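MS5a (Brassica napus, PDB 6L77) is a meiosis-related protein of no firmly established function, whose C-terminal part, the piece in this chain, is cystatin-like and appears to enhance papain activity non-canonically. Local coordinates at residues A[124-129]-A[171-176]. Residues are numbered along the deposited sequence; the frame is centred on the assembly and turned at random.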
ATOM      1  N   PHE A 124     -20.162  -4.800   1.577  1.00 24.29           N
ATOM      2  CA  PHE A 124     -19.459  -5.901   2.248  1.00 27.48           C
ATOM      3  C   PHE A 124     -18.240  -5.357   2.976  1.00 22.65           C
ATOM      4  O   PHE A 124     -17.213  -5.080   2.356  1.00 25.22           O
ATOM      5  CB  PHE A 124     -19.108  -6.968   1.222  1.00 24.60           C
ATOM      6  CG  PHE A 124     -20.280  -7.334   0.387  1.00 24.11           C
ATOM      7  CD1 PHE A 124     -21.377  -7.952   0.973  1.00 24.87           C
ATOM      8  CD2 PHE A 124     -20.345  -6.977  -0.947  1.00 24.48           C
ATOM      9  CE1 PHE A 124     -22.499  -8.267   0.231  1.00 29.54           C
ATOM     10  CE2 PHE A 124     -21.462  -7.277  -1.700  1.00 25.64           C
ATOM     11  CZ  PHE A 124     -22.548  -7.928  -1.107  1.00 26.39           C
ATOM     12  N   LEU A 125     -18.359  -5.210   4.296  1.00 25.85           N
ATOM     13  CA  LEU A 125     -17.325  -4.602   5.126  1.00 25.43           C
ATOM     14  C   LEU A 125     -16.782  -5.622   6.119  1.00 22.02           C
ATOM     15  O   LEU A 125     -17.543  -6.391   6.707  1.00 22.49           O
ATOM     16  CB  LEU A 125     -17.873  -3.370   5.875  1.00 23.34           C
ATOM     17  CG  LEU A 125     -18.100  -2.163   4.950  1.00 31.69           C
ATOM     18  CD1 LEU A 125     -19.470  -2.228   4.313  1.00 33.80           C
ATOM     19  CD2 LEU A 125     -17.932  -0.855   5.708  1.00 36.46           C
ATOM     20  N   TYR A 126     -15.466  -5.617   6.301  1.00 21.28           N
ATOM     21  CA  TYR A 126     -14.775  -6.606   7.123  1.00 20.94           C
ATOM     22  C   TYR A 126     -14.032  -5.870   8.225  1.00 23.23           C
ATOM     23  O   TYR A 126     -13.044  -5.180   7.951  1.00 23.22           O
ATOM     24  CB  TYR A 126     -13.817  -7.446   6.269  1.00 20.06           C
ATOM     25  CG  TYR A 126     -14.528  -8.196   5.170  1.00 20.12           C
ATOM     26  CD1 TYR A 126     -14.960  -7.540   4.021  1.00 20.24           C
ATOM     27  CD2 TYR A 126     -14.794  -9.556   5.284  1.00 20.27           C
ATOM     28  CE1 TYR A 126     -15.644  -8.217   3.026  1.00 21.74           C
ATOM     29  CE2 TYR A 126     -15.463 -10.240   4.286  1.00 23.51           C
ATOM     30  CZ  TYR A 126     -15.876  -9.558   3.150  1.00 23.40           C
ATOM     31  OH  TYR A 126     -16.560 -10.211   2.141  1.00 22.31           O
ATOM     32  N   LYS A 127     -14.516  -6.005   9.461  1.00 21.84           N
ATOM     33  CA  LYS A 127     -13.845  -5.452  10.635  1.00 27.39           C
ATOM     34  C   LYS A 127     -12.718  -6.396  11.028  1.00 26.83           C
ATOM     35  O   LYS A 127     -12.966  -7.494  11.547  1.00 25.44           O
ATOM     36  CB  LYS A 127     -14.813  -5.275  11.805  1.00 26.25           C
ATOM     37  CG  LYS A 127     -16.018  -4.390  11.544  1.00 45.61           C
ATOM     38  CD  LYS A 127     -16.827  -4.194  12.836  1.00 51.24           C
ATOM     39  CE  LYS A 127     -18.216  -3.624  12.574  1.00 53.27           C
ATOM     40  NZ  LYS A 127     -18.989  -3.388  13.832  1.00 55.95           N
HETATM   41  N   MSE A 128     -11.486  -5.965  10.801  1.00 25.43           N
HETATM   42  CA  MSE A 128     -10.329  -6.834  11.000  1.00 25.21           C
HETATM   43  C   MSE A 128      -9.949  -6.943  12.467  1.00 35.45           C
HETATM   44  O   MSE A 128     -10.148  -6.009  13.242  1.00 31.41           O
HETATM   45  CB  MSE A 128      -9.135  -6.329  10.191  1.00 24.91           C
HETATM   46  CG  MSE A 128      -9.331  -6.424   8.677  1.00 29.10           C
HETATM   47 SE   MSE A 128     -10.006  -8.207   8.125  1.00 41.65          SE
HETATM   48  CE  MSE A 128     -10.180  -7.850   6.194  1.00 31.95           C
ATOM     49  N   GLN A 129      -9.430  -8.109  12.840  1.00 32.17           N
ATOM     50  CA  GLN A 129      -8.878  -8.342  14.164  1.00 34.96           C
ATOM     51  C   GLN A 129      -7.376  -8.073  14.119  1.00 29.96           C
ATOM     52  O   GLN A 129      -6.759  -8.104  13.057  1.00 26.55           O
ATOM     53  CB  GLN A 129      -9.152  -9.784  14.619  1.00 42.54           C
ATOM     54  CG  GLN A 129      -8.944 -10.034  16.106  1.00 62.04           C
ATOM     55  CD  GLN A 129      -8.173 -11.319  16.391  1.00 66.02           C
ATOM     56  OE1 GLN A 129      -6.998 -11.282  16.780  1.00 59.96           O
ATOM     57  NE2 GLN A 129      -8.833 -12.461  16.203  1.00 61.45           N
ATOM     58  N   GLU A 171     -16.173  -5.194  -3.129  1.00 27.41           N
ATOM     59  CA  GLU A 171     -17.287  -5.076  -4.057  1.00 28.53           C
ATOM     60  C   GLU A 171     -18.145  -6.331  -4.098  1.00 26.94           C
ATOM     61  O   GLU A 171     -19.286  -6.274  -4.561  1.00 30.91           O
ATOM     62  CB  GLU A 171     -16.737  -4.761  -5.460  1.00 37.10           C
ATOM     63  CG  GLU A 171     -15.502  -3.839  -5.400  1.00 50.82           C
ATOM     64  CD  GLU A 171     -14.870  -3.535  -6.760  1.00 56.53           C
ATOM     65  OE1 GLU A 171     -15.024  -4.336  -7.707  1.00 55.33           O
ATOM     66  OE2 GLU A 171     -14.205  -2.483  -6.871  1.00 57.05           O
ATOM     67  N   GLU A 172     -17.624  -7.452  -3.598  1.00 23.06           N
ATOM     68  CA  GLU A 172     -18.287  -8.740  -3.665  1.00 28.54           C
ATOM     69  C   GLU A 172     -18.221  -9.403  -2.299  1.00 24.60           C
ATOM     70  O   GLU A 172     -17.269  -9.195  -1.536  1.00 23.03           O
ATOM     71  CB  GLU A 172     -17.631  -9.664  -4.693  1.00 42.12           C
ATOM     72  CG  GLU A 172     -17.405  -9.052  -6.056  1.00 64.22           C
ATOM     73  CD  GLU A 172     -16.416  -9.856  -6.875  1.00 83.75           C
ATOM     74  OE1 GLU A 172     -15.877 -10.857  -6.346  1.00 84.80           O
ATOM     75  OE2 GLU A 172     -16.174  -9.487  -8.044  1.00 92.86           O
ATOM     76  N   ASN A 173     -19.229 -10.219  -2.020  1.00 23.88           N
ATOM     77  CA  ASN A 173     -19.353 -10.922  -0.747  1.00 23.70           C
ATOM     78  C   ASN A 173     -18.442 -12.149  -0.763  1.00 23.22           C
ATOM     79  O   ASN A 173     -18.831 -13.212  -1.251  1.00 27.62           O
ATOM     80  CB  ASN A 173     -20.807 -11.310  -0.516  1.00 24.89           C
ATOM     81  CG  ASN A 173     -21.052 -11.838   0.880  1.00 25.69           C
ATOM     82  OD1 ASN A 173     -20.137 -12.344   1.522  1.00 27.91           O
ATOM     83  ND2 ASN A 173     -22.282 -11.729   1.351  1.00 25.80           N
ATOM     84  N   VAL A 174     -17.248 -12.026  -0.187  1.00 22.18           N
ATOM     85  CA  VAL A 174     -16.249 -13.094  -0.280  1.00 21.76           C
ATOM     86  C   VAL A 174     -15.787 -13.477   1.123  1.00 26.27           C
ATOM     87  O   VAL A 174     -16.021 -12.735   2.092  1.00 21.23           O
ATOM     88  CB  VAL A 174     -15.052 -12.672  -1.162  1.00 23.41           C
ATOM     89  CG1 VAL A 174     -15.529 -12.341  -2.573  1.00 27.42           C
ATOM     90  CG2 VAL A 174     -14.315 -11.483  -0.555  1.00 20.15           C
ATOM     91  N   PRO A 175     -15.122 -14.633   1.273  1.00 25.49           N
ATOM     92  CA  PRO A 175     -14.582 -14.990   2.595  1.00 25.06           C
ATOM     93  C   PRO A 175     -13.509 -14.001   3.025  1.00 20.08           C
ATOM     94  O   PRO A 175     -12.782 -13.438   2.203  1.00 19.49           O
ATOM     95  CB  PRO A 175     -13.992 -16.395   2.382  1.00 24.71           C
ATOM     96  CG  PRO A 175     -14.695 -16.934   1.186  1.00 27.52           C
ATOM     97  CD  PRO A 175     -14.912 -15.724   0.302  1.00 25.31           C
ATOM     98  N   ARG A 176     -13.405 -13.813   4.342  1.00 21.80           N
ATOM     99  CA  ARG A 176     -12.402 -12.904   4.899  1.00 19.40           C
ATOM    100  C   ARG A 176     -10.999 -13.250   4.411  1.00 18.75           C
ATOM    101  O   ARG A 176     -10.199 -12.355   4.129  1.00 19.18           O
ATOM    102  CB  ARG A 176     -12.471 -12.954   6.427  1.00 22.58           C
ATOM    103  CG  ARG A 176     -11.431 -12.113   7.180  1.00 22.11           C
ATOM    104  CD  ARG A 176     -11.776 -12.189   8.686  1.00 22.91           C
ATOM    105  NE  ARG A 176     -13.019 -11.455   8.907  1.00 23.17           N
ATOM    106  CZ  ARG A 176     -13.147 -10.434   9.741  1.00 26.40           C
ATOM    107  NH1 ARG A 176     -12.119 -10.066  10.500  1.00 27.85           N
ATOM    108  NH2 ARG A 176     -14.306  -9.792   9.824  1.00 24.90           N
TER
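Lys127 O takes two hydrogen bonds from the guanidinium of Arg176, one from NH1 at 2.9 Å and a longer, more bent one from NH2 at 3.2 Å. Both nitrogens come from the same face of the carbonyl plane, while the oxygen lies close to the guanidinium plane. This ties strand 124-127, an outermost strand of the antiparallel sheet in this cystatin-like fold, to the loop that leads from the adjacent strand 161-170 into helix 176-181. The Arg176 chain runs extended and then bends at chi3 (-69°), which sets NE off the line of the extended chain. Selenomethionine Met128 lays SE over one face of the guanidinium, 3.7 Å from NH1, and Asp132 gives NH1 a salt bridge, so the group is likely to be held against rotation. Farther along, Tyr126 reaches across to the loop and its OH donates to Val174 O at 2.6 Å, with Val174 CG2 close to the same hydroxyl. At the far end Phe124 lies against the loop backbone, CD2 3.5 Å from Glu172 C, with Glu171 O at the ring edge. An alanine in place of Phe124 would probably leave a gap beside the Glu172-Asn173 peptide and let the Asn173 side chain shift. The two side chains cross at about a right angle, and Asn173 CB makes a CH-pi contact over one face of the Phe124 ring, offset toward the rim, 3.7 Å from its centroid.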